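Local atomic coordinates of phosphoribosylformylglycinamidine synthase 2 (Thermus thermophilus, PDB entry 3VIU), a protein that binds ADP and a magnesium ion and is built from two tandem copies of the two-domain PurM-like (AIR synthase related) unit. Residues E67-V72 against R108-M113; W78-K83 against M176-L181; G114-A119 against L241-L246; K187-S192 against G256-G261; A482-L487 against V519-V524. One frame throughout, in Å; residues are numbered along the deposited sequence.

Contact 1 (E67-V72 against R108-M113); sequences ENAGVV and RDIMSM. With ADP (adenosine-5'-diphosphate), chain B.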
# COMPACT_ATOMS: atom_id res chain seq x y z
N GLU A 67 1.17 16.22 2.79
CA GLU A 67 2.51 16.18 2.23
C GLU A 67 2.69 14.94 1.37
O GLU A 67 1.84 14.05 1.38
CB GLU A 67 3.53 16.20 3.36
CG GLU A 67 3.54 17.51 4.11
CD GLU A 67 3.68 18.69 3.17
OE1 GLU A 67 4.54 18.62 2.26
OE2 GLU A 67 2.95 19.70 3.33
N ASN A 68 3.79 14.87 0.64
CA ASN A 68 4.06 13.74 -0.24
C ASN A 68 3.99 12.36 0.40
O ASN A 68 3.92 11.35 -0.30
CB ASN A 68 5.41 13.93 -0.92
CG ASN A 68 5.41 15.08 -1.92
OD1 ASN A 68 6.46 15.52 -2.37
ND2 ASN A 68 4.22 15.56 -2.27
N ALA A 69 4.03 12.31 1.73
CA ALA A 69 3.94 11.04 2.44
C ALA A 69 3.65 11.26 3.91
O ALA A 69 3.78 12.38 4.41
CB ALA A 69 5.24 10.25 2.28
N GLY A 70 3.24 10.19 4.59
CA GLY A 70 2.95 10.25 6.01
C GLY A 70 4.20 9.87 6.78
O GLY A 70 4.99 9.04 6.33
N VAL A 71 4.40 10.49 7.94
CA VAL A 71 5.57 10.20 8.76
C VAL A 71 5.17 9.98 10.20
O VAL A 71 4.37 10.73 10.75
CB VAL A 71 6.58 11.37 8.72
CG1 VAL A 71 7.91 10.93 9.34
CG2 VAL A 71 6.77 11.86 7.29
N VAL A 72 5.72 8.94 10.80
CA VAL A 72 5.43 8.62 12.19
C VAL A 72 6.74 8.47 12.94
O VAL A 72 7.78 8.16 12.35
CB VAL A 72 4.63 7.31 12.33
CG1 VAL A 72 3.31 7.43 11.57
CG2 VAL A 72 5.45 6.13 11.82
N ARG A 108 10.21 8.44 -5.03
CA ARG A 108 10.45 9.87 -5.00
C ARG A 108 9.61 10.58 -3.94
O ARG A 108 10.08 11.53 -3.31
CB ARG A 108 10.20 10.48 -6.39
CG ARG A 108 11.27 10.09 -7.41
CD ARG A 108 11.18 10.94 -8.66
NE ARG A 108 10.04 10.58 -9.49
CZ ARG A 108 9.98 9.50 -10.27
NH1 ARG A 108 8.90 9.27 -10.99
NH2 ARG A 108 11.02 8.67 -10.33
N ASP A 109 8.38 10.12 -3.72
CA ASP A 109 7.52 10.72 -2.71
C ASP A 109 8.14 10.55 -1.33
O ASP A 109 8.09 11.45 -0.49
CB ASP A 109 6.13 10.08 -2.69
CG ASP A 109 5.28 10.48 -3.87
OD1 ASP A 109 5.32 11.67 -4.25
OD2 ASP A 109 4.56 9.62 -4.40
N ILE A 110 8.72 9.38 -1.09
CA ILE A 110 9.35 9.08 0.19
C ILE A 110 10.65 9.87 0.34
O ILE A 110 10.96 10.37 1.42
CB ILE A 110 9.64 7.58 0.30
CG1 ILE A 110 8.32 6.79 0.18
CG2 ILE A 110 10.39 7.28 1.58
CD1 ILE A 110 7.21 7.29 1.05
N MSE A 111 11.40 10.00 -0.75
CA MSE A 111 12.66 10.75 -0.74
C MSE A 111 12.42 12.22 -0.44
O MSE A 111 13.21 12.85 0.26
CB MSE A 111 13.35 10.71 -2.09
CG MSE A 111 13.92 9.41 -2.56
SE MSE A 111 14.58 9.75 -4.35
CE MSE A 111 13.49 8.49 -5.34
N SER A 112 11.35 12.77 -1.01
CA SER A 112 11.08 14.19 -0.82
C SER A 112 10.90 14.55 0.65
O SER A 112 11.09 15.71 1.02
CB SER A 112 9.87 14.63 -1.65
OG SER A 112 8.66 14.14 -1.13
N MSE A 113 10.55 13.57 1.48
CA MSE A 113 10.39 13.81 2.92
C MSE A 113 11.76 13.79 3.59
O MSE A 113 11.88 14.06 4.79
CB MSE A 113 9.51 12.74 3.57
CG MSE A 113 8.12 12.61 3.02
SE MSE A 113 7.13 14.28 2.93
CE MSE A 113 6.95 14.67 4.82
PB ADP B . 1.39 12.25 -5.56
O1B ADP B . 0.68 12.66 -6.80
O2B ADP B . 1.57 10.65 -5.55
O3B ADP B . 2.89 13.02 -5.52
PA ADP B . -1.07 12.85 -4.53
O1A ADP B . -1.36 14.23 -5.01
O2A ADP B . -1.54 11.79 -5.67
O3A ADP B . 0.54 12.70 -4.23
O5' ADP B . -1.89 12.48 -3.17
C5' ADP B . -2.58 13.65 -2.69
C4' ADP B . -2.43 13.87 -1.16
O4' ADP B . -3.63 13.41 -0.45
C3' ADP B . -1.25 13.10 -0.51
O3' ADP B . -0.72 13.86 0.59
C2' ADP B . -1.88 11.78 -0.07
O2' ADP B . -1.16 11.16 1.00
C1' ADP B . -3.30 12.20 0.33
N9 ADP B . -4.27 11.13 0.06
C8 ADP B . -4.78 10.77 -1.16
N7 ADP B . -5.62 9.79 -1.04
C5 ADP B . -5.71 9.44 0.27
C6 ADP B . -6.44 8.47 1.00
N6 ADP B . -7.30 7.60 0.35
N1 ADP B . -6.28 8.41 2.34
C2 ADP B . -5.45 9.24 2.99
N3 ADP B . -4.75 10.17 2.34
C4 ADP B . -4.84 10.30 1.00
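In the first PurM-N-like domain, the loop that leads into strand 70-75 of the mixed sheet lies against the C-terminal end of helix 95-112. The tight half of the contact is apolar. M113, a selenomethionine, is bent at chi2 (-51°) and chi3 (-66°), which folds it over A69 and V71: its CG sits 3.8 Å from A69 CB, and its CE slides past V71 CG2 at 3.7 Å. I110 starts away from the loop, yet its tip returns, CD1 lying 3.8 Å from A69 CB. A methyl suits A69 because two longer chains close on it, while flexible M113 can shape itself to both neighbours. The other half is polar: E67 O accepts from ADP O3' (2.7 Å), while its carboxylate turns to a salt bridge with R190. D109 crosses N68 at about a right angle. D259, E85 and ADP O3B crowd D109 with negative charge, which may raise its pKa; K83 offers a weak, long ion pair, and D109 OD1 ends 3.1 Å from ADP O3B.

Contact 2 (W78-K83 against M176-L181); sequences WAVAFK and MCLGLL. With ADP (adenosine-5'-diphosphate), chain B.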
# COMPACT_ATOMS: atom_id res chain seq x y z
N TRP A 78 14.52 8.30 15.60
CA TRP A 78 14.18 7.94 14.23
C TRP A 78 12.71 8.10 13.89
O TRP A 78 11.84 8.02 14.76
CB TRP A 78 14.57 6.51 13.92
CG TRP A 78 16.00 6.22 14.10
CD1 TRP A 78 16.60 5.76 15.23
CD2 TRP A 78 17.03 6.34 13.12
NE1 TRP A 78 17.94 5.57 15.00
CE2 TRP A 78 18.23 5.93 13.71
CE3 TRP A 78 17.04 6.77 11.78
CZ2 TRP A 78 19.44 5.91 13.02
CZ3 TRP A 78 18.25 6.75 11.09
CH2 TRP A 78 19.43 6.33 11.72
N ALA A 79 12.44 8.32 12.61
CA ALA A 79 11.07 8.48 12.11
C ALA A 79 10.96 7.63 10.85
O ALA A 79 11.97 7.23 10.26
CB ALA A 79 10.80 9.95 11.78
N VAL A 80 9.73 7.35 10.44
CA VAL A 80 9.50 6.56 9.24
C VAL A 80 8.43 7.19 8.36
O VAL A 80 7.33 7.51 8.82
CB VAL A 80 9.08 5.11 9.59
CG1 VAL A 80 8.56 4.39 8.36
CG2 VAL A 80 10.26 4.36 10.16
N ALA A 81 8.78 7.39 7.09
CA ALA A 81 7.85 7.96 6.14
C ALA A 81 7.35 6.81 5.28
O ALA A 81 8.10 5.88 4.98
CB ALA A 81 8.54 8.99 5.28
N PHE A 82 6.08 6.84 4.90
CA PHE A 82 5.55 5.81 4.04
C PHE A 82 4.28 6.26 3.36
O PHE A 82 3.65 7.23 3.77
CB PHE A 82 5.33 4.50 4.81
CG PHE A 82 4.30 4.58 5.90
CD1 PHE A 82 4.56 5.28 7.08
CD2 PHE A 82 3.08 3.93 5.77
CE1 PHE A 82 3.62 5.31 8.11
CE2 PHE A 82 2.13 3.96 6.80
CZ PHE A 82 2.40 4.66 7.96
N LYS A 83 3.92 5.54 2.30
CA LYS A 83 2.74 5.86 1.54
C LYS A 83 2.54 4.80 0.47
O LYS A 83 3.48 4.06 0.12
CB LYS A 83 2.91 7.22 0.87
CG LYS A 83 1.73 7.67 0.04
CD LYS A 83 2.14 8.82 -0.85
CE LYS A 83 1.08 9.13 -1.87
NZ LYS A 83 1.60 10.10 -2.86
N MSE A 176 3.84 0.36 -2.26
CA MSE A 176 4.01 1.03 -0.99
C MSE A 176 5.50 1.17 -0.73
O MSE A 176 6.28 0.29 -1.09
CB MSE A 176 3.35 0.21 0.12
CG MSE A 176 3.43 0.83 1.49
SE MSE A 176 2.63 -0.37 2.79
CE MSE A 176 3.20 0.49 4.43
N CYS A 177 5.90 2.28 -0.12
CA CYS A 177 7.31 2.48 0.18
C CYS A 177 7.57 2.96 1.61
O CYS A 177 6.83 3.78 2.16
CB CYS A 177 7.92 3.47 -0.81
SG CYS A 177 9.72 3.66 -0.61
N LEU A 178 8.62 2.42 2.22
CA LEU A 178 9.03 2.79 3.57
C LEU A 178 10.39 3.47 3.53
O LEU A 178 11.31 2.99 2.86
CB LEU A 178 9.14 1.55 4.47
CG LEU A 178 8.07 1.36 5.54
CD1 LEU A 178 6.75 0.99 4.88
CD2 LEU A 178 8.50 0.28 6.50
N GLY A 179 10.52 4.59 4.24
CA GLY A 179 11.78 5.30 4.28
C GLY A 179 12.08 5.76 5.69
O GLY A 179 11.15 6.08 6.45
N LEU A 180 13.35 5.78 6.08
CA LEU A 180 13.68 6.24 7.42
C LEU A 180 14.53 7.49 7.38
O LEU A 180 15.21 7.77 6.40
CB LEU A 180 14.38 5.14 8.25
CG LEU A 180 15.86 4.77 8.15
CD1 LEU A 180 16.75 5.98 8.37
CD2 LEU A 180 16.17 3.73 9.21
N LEU A 181 14.46 8.24 8.46
CA LEU A 181 15.20 9.48 8.58
C LEU A 181 15.29 9.88 10.04
O LEU A 181 14.61 9.33 10.90
CB LEU A 181 14.51 10.59 7.79
CG LEU A 181 13.12 11.00 8.30
CD1 LEU A 181 12.71 12.30 7.64
CD2 LEU A 181 12.10 9.91 8.02
PB ADP B . 1.39 12.25 -5.56
O1B ADP B . 0.68 12.66 -6.80
O2B ADP B . 1.57 10.65 -5.55
O3B ADP B . 2.89 13.02 -5.52
PA ADP B . -1.07 12.85 -4.53
O1A ADP B . -1.36 14.23 -5.01
O2A ADP B . -1.54 11.79 -5.67
O3A ADP B . 0.54 12.70 -4.23
O5' ADP B . -1.89 12.48 -3.17
C5' ADP B . -2.58 13.65 -2.69
C4' ADP B . -2.43 13.87 -1.16
O4' ADP B . -3.63 13.41 -0.45
C3' ADP B . -1.25 13.10 -0.51
O3' ADP B . -0.72 13.86 0.59
C2' ADP B . -1.88 11.78 -0.07
O2' ADP B . -1.16 11.16 1.00
C1' ADP B . -3.30 12.20 0.33
N9 ADP B . -4.27 11.13 0.06
C8 ADP B . -4.78 10.77 -1.16
N7 ADP B . -5.62 9.79 -1.04
C5 ADP B . -5.71 9.44 0.27
C6 ADP B . -6.44 8.47 1.00
N6 ADP B . -7.30 7.60 0.35
N1 ADP B . -6.28 8.41 2.34
C2 ADP B . -5.45 9.24 2.99
N3 ADP B . -4.75 10.17 2.34
C4 ADP B . -4.84 10.30 1.00
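Segments 78-83 and 176-181 are antiparallel neighbours (157°) within the mixed sheet of the first PurM-N-like domain. A81 and G179 form a hydrogen-bonded pair, A81 N to G179 O and G179 N to A81 O both at 2.8 Å. On one face V80 and L178 cross obliquely. F82 has its CG between backbone N and carbonyl carbon (chi1 64°), which carries the end of the ring away from strand 172-182, while F82 CB stays 3.8 Å from L178 CD1; the ring lies alongside extended M176, a selenomethionine, with F82 CD2 3.7 Å from M176 CE. L180 takes the same crowded torsion and crosses W78 obliquely, pressing CD1 to within 3.2 Å of W78 CZ3. The opposite face carries A79, A81 and K83; small methyls there leave space for L181, whose CD2 bends back to A79 CB at 4.0 Å. K83, long and cationic, points its extended chain beyond the sheet, and its NZ donates to ADP O2B at 2.7 Å and to O3A at 3.1 Å.

Contact 3 (G114-A119 against L241-L246); sequences GARPIA and LMEATL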
# COMPACT_ATOMS: atom_id res chain seq x y z
N GLY A 114 12.79 13.44 2.82
CA GLY A 114 14.14 13.37 3.35
C GLY A 114 14.39 12.02 3.99
O GLY A 114 15.33 11.85 4.77
N ALA A 115 13.53 11.05 3.66
CA ALA A 115 13.65 9.70 4.20
C ALA A 115 14.26 8.78 3.16
O ALA A 115 13.85 8.77 2.00
CB ALA A 115 12.28 9.18 4.60
N ARG A 116 15.26 8.02 3.58
CA ARG A 116 15.92 7.08 2.68
C ARG A 116 15.07 5.82 2.59
O ARG A 116 14.79 5.17 3.60
CB ARG A 116 17.31 6.75 3.21
CG ARG A 116 18.01 5.65 2.45
CD ARG A 116 19.35 5.34 3.09
NE ARG A 116 20.31 6.42 2.90
CZ ARG A 116 21.00 6.61 1.78
NH1 ARG A 116 20.84 5.78 0.75
NH2 ARG A 116 21.85 7.63 1.68
N PRO A 117 14.63 5.47 1.38
CA PRO A 117 13.80 4.27 1.14
C PRO A 117 14.46 3.00 1.68
O PRO A 117 15.58 2.68 1.30
CB PRO A 117 13.68 4.25 -0.38
CG PRO A 117 13.67 5.70 -0.73
CD PRO A 117 14.78 6.25 0.14
N ILE A 118 13.77 2.28 2.55
CA ILE A 118 14.34 1.06 3.12
C ILE A 118 13.55 -0.15 2.70
O ILE A 118 13.98 -1.29 2.90
CB ILE A 118 14.39 1.10 4.68
CG1 ILE A 118 12.98 1.20 5.26
CG2 ILE A 118 15.27 2.25 5.14
CD1 ILE A 118 12.93 1.27 6.79
N ALA A 119 12.37 0.07 2.11
CA ALA A 119 11.57 -1.05 1.68
C ALA A 119 10.41 -0.70 0.75
O ALA A 119 9.87 0.41 0.78
CB ALA A 119 11.04 -1.78 2.90
N LEU A 241 19.92 10.40 -8.13
CA LEU A 241 18.96 11.42 -7.72
C LEU A 241 18.65 11.30 -6.24
O LEU A 241 18.65 12.29 -5.51
CB LEU A 241 17.66 11.26 -8.51
CG LEU A 241 16.97 12.51 -9.04
CD1 LEU A 241 15.50 12.19 -9.25
CD2 LEU A 241 17.12 13.67 -8.08
N MSE A 242 18.40 10.07 -5.81
CA MSE A 242 18.09 9.77 -4.42
C MSE A 242 19.20 10.19 -3.45
O MSE A 242 18.94 10.87 -2.45
CB MSE A 242 17.81 8.27 -4.29
CG MSE A 242 17.51 7.78 -2.88
SE MSE A 242 17.08 5.87 -2.84
CE MSE A 242 18.86 5.13 -2.65
N GLU A 243 20.44 9.79 -3.73
CA GLU A 243 21.57 10.14 -2.86
C GLU A 243 21.73 11.65 -2.70
O GLU A 243 21.90 12.15 -1.59
CB GLU A 243 22.87 9.56 -3.40
CG GLU A 243 22.94 8.05 -3.40
CD GLU A 243 22.63 7.44 -2.04
OE1 GLU A 243 22.87 8.12 -1.02
OE2 GLU A 243 22.15 6.29 -2.01
N ALA A 244 21.68 12.36 -3.81
CA ALA A 244 21.84 13.81 -3.80
C ALA A 244 20.76 14.49 -2.97
O ALA A 244 21.05 15.33 -2.11
CB ALA A 244 21.83 14.35 -5.22
N THR A 245 19.51 14.13 -3.24
CA THR A 245 18.39 14.73 -2.52
C THR A 245 18.52 14.44 -1.04
O THR A 245 18.39 15.34 -0.21
CB THR A 245 17.05 14.18 -3.04
OG1 THR A 245 16.91 14.51 -4.43
CG2 THR A 245 15.87 14.80 -2.26
N LEU A 246 18.79 13.18 -0.70
CA LEU A 246 18.94 12.78 0.69
C LEU A 246 20.11 13.51 1.35
O LEU A 246 19.99 13.97 2.48
CB LEU A 246 19.15 11.27 0.81
CG LEU A 246 17.98 10.33 0.49
CD1 LEU A 246 18.47 8.89 0.57
CD2 LEU A 246 16.85 10.56 1.47
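The guanidinium of R116 and the carboxylate of E243 form a two-bond salt bridge. R116 NH2 donates to E243 OE1 at 2.9 Å and R116 NH1 to E243 OE2 at 3.1 Å; both bonds are nearly straight and meet syn lone pairs, and the two planes are 24° apart. L246 covers one face of the guanidinium, its CD1 3.6 Å above the centre of the plane, so an ion pair at the edge and a methyl on the face limit its rotation. The long arginine arm stays extended to CD, then turns at chi3 (-70°). M242, a selenomethionine, meets P117 tip to tip, with M242 SE 3.8 Å from P117 CD. L246 CD2 approaches A115 O at 3.5 Å. These contacts join strand 116-126 of the N-terminal PurM-like domain to helix 235-250 of the C-terminal one. The strand is reached from helix 95-112 through a Schellman motif, where G114 has a positive phi (85°) at which a CB would press on the preceding carbonyl O, so glycine is called for. Past P117, I118 and A119 both face L178 in a classic beta bulge. Further out K239 forms a second salt bridge with E243 OE2, and M111 packs on P117 and M242.

Contact 4 (K187-S192 against G256-G261); sequences KRSRAS and GVQDMG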
# COMPACT_ATOMS: atom_id res chain seq x y z
N LYS A 187 11.55 17.15 6.38
CA LYS A 187 11.25 18.23 5.45
C LYS A 187 9.95 17.98 4.68
O LYS A 187 9.50 16.85 4.53
CB LYS A 187 12.41 18.42 4.46
CG LYS A 187 12.60 17.28 3.47
CD LYS A 187 13.78 17.54 2.54
CE LYS A 187 14.10 16.33 1.66
NZ LYS A 187 15.36 16.52 0.88
N ARG A 188 9.36 19.06 4.18
CA ARG A 188 8.11 18.99 3.43
C ARG A 188 8.21 19.77 2.11
O ARG A 188 9.29 19.93 1.54
CB ARG A 188 6.96 19.54 4.28
CG ARG A 188 7.19 20.95 4.82
CD ARG A 188 8.23 20.97 5.94
NE ARG A 188 8.89 22.26 6.06
CZ ARG A 188 8.31 23.39 6.46
NH1 ARG A 188 7.02 23.39 6.80
NH2 ARG A 188 9.01 24.51 6.54
N SER A 189 7.07 20.26 1.63
CA SER A 189 7.01 21.01 0.39
C SER A 189 6.74 22.48 0.68
O SER A 189 5.66 22.99 0.36
CB SER A 189 5.92 20.43 -0.52
OG SER A 189 5.93 21.02 -1.80
N ARG A 190 7.71 23.15 1.28
CA ARG A 190 7.57 24.57 1.61
C ARG A 190 8.66 25.42 0.97
O ARG A 190 9.76 24.94 0.69
CB ARG A 190 7.59 24.76 3.12
CG ARG A 190 6.39 24.18 3.84
CD ARG A 190 5.11 24.94 3.52
NE ARG A 190 3.96 24.38 4.22
CZ ARG A 190 3.49 23.14 4.03
NH1 ARG A 190 4.06 22.33 3.15
NH2 ARG A 190 2.43 22.72 4.72
N ALA A 191 8.34 26.69 0.75
CA ALA A 191 9.27 27.63 0.16
C ALA A 191 9.00 29.03 0.69
O ALA A 191 7.84 29.42 0.85
CB ALA A 191 9.13 27.61 -1.36
N SER A 192 10.05 29.78 0.99
CA SER A 192 9.89 31.13 1.50
C SER A 192 9.94 32.13 0.35
O SER A 192 10.32 31.79 -0.77
CB SER A 192 10.99 31.46 2.53
OG SER A 192 12.28 31.30 1.97
N GLY A 256 12.40 23.06 1.14
CA GLY A 256 11.30 22.40 0.47
C GLY A 256 11.79 21.54 -0.68
O GLY A 256 12.70 21.92 -1.42
N VAL A 257 11.18 20.36 -0.83
CA VAL A 257 11.53 19.44 -1.90
C VAL A 257 10.25 18.84 -2.47
O VAL A 257 9.37 18.41 -1.72
CB VAL A 257 12.41 18.29 -1.38
CG1 VAL A 257 12.82 17.41 -2.54
CG2 VAL A 257 13.62 18.83 -0.66
N GLN A 258 10.16 18.82 -3.79
CA GLN A 258 8.99 18.29 -4.47
C GLN A 258 9.40 17.37 -5.59
O GLN A 258 10.33 17.66 -6.35
CB GLN A 258 8.14 19.42 -5.05
CG GLN A 258 6.93 19.77 -4.23
CD GLN A 258 6.05 18.56 -3.98
OE1 GLN A 258 5.54 17.95 -4.92
NE2 GLN A 258 5.89 18.21 -2.72
N ASP A 259 8.71 16.24 -5.71
CA ASP A 259 9.00 15.32 -6.79
C ASP A 259 8.02 15.68 -7.89
O ASP A 259 6.99 16.30 -7.64
CB ASP A 259 8.78 13.87 -6.37
CG ASP A 259 7.42 13.63 -5.76
OD1 ASP A 259 7.15 14.19 -4.68
OD2 ASP A 259 6.62 12.89 -6.37
N MSE A 260 8.37 15.30 -9.11
CA MSE A 260 7.50 15.58 -10.22
C MSE A 260 6.88 14.28 -10.69
O MSE A 260 7.57 13.30 -10.94
CB MSE A 260 8.30 16.26 -11.33
CG MSE A 260 8.85 17.60 -10.89
SE MSE A 260 9.72 18.58 -12.28
CE MSE A 260 8.40 18.34 -13.66
N GLY A 261 5.56 14.28 -10.76
CA GLY A 261 4.86 13.09 -11.20
C GLY A 261 3.77 13.49 -12.16
O GLY A 261 4.04 14.14 -13.17
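The loop joining strand 172-182 to strand 196-201, which links the N- and C-terminal PurM-like domains, passes alongside strand 254-259, an outermost strand of the seven-stranded sheet. One clear backbone bond ties them: V257 N donates to R188 O at 3.1 Å, in the carbonyl plane and nearly straight (163°). G256 is suited to the crossing point, since its CA comes within 3.0 Å of R190 O and any CB would collide with that oxygen. K187 is extended beyond CG and lies obliquely across V257, with CD, CE and NZ all along V257 CG2, K187 NZ at 3.3 Å; the lysine chain thus supplies apolar surface here. The strand then runs on to D259, which lines the ADP pocket of this PurM-like fold. Next to the backbone bond, S189 places its hydroxyl anti to the backbone N (chi1 -173°), and OG presses tightly on Q258 CG at 2.9 Å. A small serine fits beside the bent glutamine chain. Within the loop, R190 CG sits 3.1 Å above the guanidinium plane of R188, offset toward its rim. From the neighbouring domain E67 holds the loop, OE1 accepting from S189 N and OE2 forming a salt bridge with R190 NH1.

Contact 5 (A482-L487 against V519-V524); sequences AYTDGL and VVSGNV. With ADP (adenosine-5'-diphosphate), chain B.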
# COMPACT_ATOMS: atom_id res chain seq x y z
N ALA A 482 0.34 3.69 12.52
CA ALA A 482 -0.56 4.39 11.61
C ALA A 482 -0.69 3.58 10.34
O ALA A 482 -0.01 2.57 10.17
CB ALA A 482 -0.01 5.77 11.27
N TYR A 483 -1.57 4.00 9.44
CA TYR A 483 -1.72 3.27 8.20
C TYR A 483 -1.78 4.19 7.00
O TYR A 483 -1.84 5.41 7.14
CB TYR A 483 -2.96 2.38 8.23
CG TYR A 483 -4.27 3.12 8.10
CD1 TYR A 483 -4.91 3.66 9.21
CD2 TYR A 483 -4.87 3.27 6.85
CE1 TYR A 483 -6.12 4.32 9.08
CE2 TYR A 483 -6.08 3.93 6.71
CZ TYR A 483 -6.70 4.46 7.83
OH TYR A 483 -7.88 5.14 7.67
N THR A 484 -1.75 3.58 5.82
CA THR A 484 -1.82 4.28 4.55
C THR A 484 -2.84 3.45 3.77
O THR A 484 -2.81 2.21 3.83
CB THR A 484 -0.44 4.26 3.84
OG1 THR A 484 -0.49 5.04 2.64
CG2 THR A 484 -0.04 2.82 3.50
N ASP A 485 -3.75 4.10 3.06
CA ASP A 485 -4.76 3.36 2.31
C ASP A 485 -4.78 3.70 0.83
O ASP A 485 -4.94 4.87 0.45
CB ASP A 485 -6.15 3.61 2.88
CG ASP A 485 -6.58 5.06 2.76
OD1 ASP A 485 -7.66 5.32 2.20
OD2 ASP A 485 -5.82 5.93 3.24
N GLY A 486 -4.60 2.68 0.00
CA GLY A 486 -4.64 2.87 -1.43
C GLY A 486 -6.01 2.43 -1.88
O GLY A 486 -6.27 1.23 -1.98
N LEU A 487 -6.91 3.38 -2.12
CA LEU A 487 -8.25 3.03 -2.56
C LEU A 487 -8.29 2.84 -4.08
O LEU A 487 -7.71 3.63 -4.83
CB LEU A 487 -9.24 4.13 -2.16
CG LEU A 487 -9.27 4.53 -0.68
CD1 LEU A 487 -10.39 5.53 -0.46
CD2 LEU A 487 -9.46 3.30 0.21
N VAL A 519 -4.85 7.47 9.89
CA VAL A 519 -4.33 7.55 8.52
C VAL A 519 -3.23 8.59 8.53
O VAL A 519 -3.31 9.58 9.25
CB VAL A 519 -5.32 8.13 7.48
CG1 VAL A 519 -5.58 7.11 6.39
CG2 VAL A 519 -6.57 8.63 8.15
N VAL A 520 -2.24 8.41 7.69
CA VAL A 520 -1.15 9.36 7.64
C VAL A 520 -0.90 9.75 6.19
O VAL A 520 -0.27 10.77 5.90
CB VAL A 520 0.09 8.73 8.31
CG1 VAL A 520 0.82 7.83 7.35
CG2 VAL A 520 0.95 9.81 8.88
N SER A 521 -1.42 8.94 5.27
CA SER A 521 -1.28 9.18 3.84
C SER A 521 -2.05 8.12 3.09
O SER A 521 -2.62 7.20 3.69
CB SER A 521 0.19 9.12 3.42
OG SER A 521 0.70 7.81 3.52
N GLY A 522 -2.08 8.23 1.77
CA GLY A 522 -2.80 7.26 0.98
C GLY A 522 -2.96 7.67 -0.46
O GLY A 522 -2.32 8.61 -0.92
N ASN A 523 -3.84 6.97 -1.17
CA ASN A 523 -4.09 7.24 -2.57
C ASN A 523 -5.51 6.85 -2.92
O ASN A 523 -6.16 6.11 -2.19
CB ASN A 523 -3.13 6.44 -3.44
CG ASN A 523 -3.31 6.73 -4.91
OD1 ASN A 523 -3.12 7.86 -5.35
ND2 ASN A 523 -3.69 5.71 -5.68
N VAL A 524 -5.99 7.36 -4.05
CA VAL A 524 -7.33 7.04 -4.51
C VAL A 524 -7.32 6.92 -6.01
O VAL A 524 -6.98 7.86 -6.71
CB VAL A 524 -8.36 8.14 -4.12
CG1 VAL A 524 -9.72 7.83 -4.74
CG2 VAL A 524 -8.47 8.22 -2.61
PB ADP B . 1.39 12.25 -5.56
O1B ADP B . 0.68 12.66 -6.80
O2B ADP B . 1.57 10.65 -5.55
O3B ADP B . 2.89 13.02 -5.52
PA ADP B . -1.07 12.85 -4.53
O1A ADP B . -1.36 14.23 -5.01
O2A ADP B . -1.54 11.79 -5.67
O3A ADP B . 0.54 12.70 -4.23
O5' ADP B . -1.89 12.48 -3.17
C5' ADP B . -2.58 13.65 -2.69
C4' ADP B . -2.43 13.87 -1.16
O4' ADP B . -3.63 13.41 -0.45
C3' ADP B . -1.25 13.10 -0.51
O3' ADP B . -0.72 13.86 0.59
C2' ADP B . -1.88 11.78 -0.07
O2' ADP B . -1.16 11.16 1.00
C1' ADP B . -3.30 12.20 0.33
N9 ADP B . -4.27 11.13 0.06
C8 ADP B . -4.78 10.77 -1.16
N7 ADP B . -5.62 9.79 -1.04
C5 ADP B . -5.71 9.44 0.27
C6 ADP B . -6.44 8.47 1.00
N6 ADP B . -7.30 7.60 0.35
N1 ADP B . -6.28 8.41 2.34
C2 ADP B . -5.45 9.24 2.99
N3 ADP B . -4.75 10.17 2.34
C4 ADP B . -4.84 10.30 1.00
O HOH W 1 -4.55 3.41 -4.85
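Segments 482-487 and 519-524 run parallel, 2° apart, with their axes 4.5 Å apart at closest. V520 N donates to Y483 O at 3.1 Å, but V520 then leaves the extended conformation (psi -17°) and the pairing shifts by one residue. Beyond this break N523 N donates to D485 O at 2.9 Å and L487 N to N523 O at 2.8 Å. G522 suits the place opposite D485, because a CB there would strike D485 O. Y483 lies flat beside V519, whose CA makes a CH-pi contact over one ring face while CG1 packs 3.2 Å from Y483 CZ. On the other face T484 OG1 and S521 OG share a hydrogen bond of 3.1 Å, and S521 OG is also bonded to F82 O. D485 sends its carboxylate to the adenine: OD1 accepts from ADP N6 at 3.0 Å, and OD2 lies 2.7 Å from ADP N1, so close that one of the two is probably protonated. L487 and V524 add apolar surface beside N6, and G522 N donates to O2'. The pair closes the beta-alpha-beta unit of strand 479-488, helix 495-515 and strand 519-525, whose parallel strands line the adenine side of the ADP pocket.

Contacts 1, 2 and 3 reach the same six-stranded sheet of the first PurM-N-like domain: strands 70-75 and 78-86 are neighbours, as are 172-182 and 116-126. Contacts 1 and 2 alternate along the chain, their centres 7 Å apart; contacts 2 and 3, and 3 and 4, also alternate. Contacts 3 and 4 link this domain to the following C-terminal one through helix 235-250 and strand 254-259. Contact 5 comes last, in the second PurM-N-like domain, and touches contacts 1 and 2, its centre about 12 and 13 Å from theirs; contact 4 lies about 20 Å away. ADP touches contacts 1, 2 and 5 and D259 of contact 4, so its pocket draws on at least three domains.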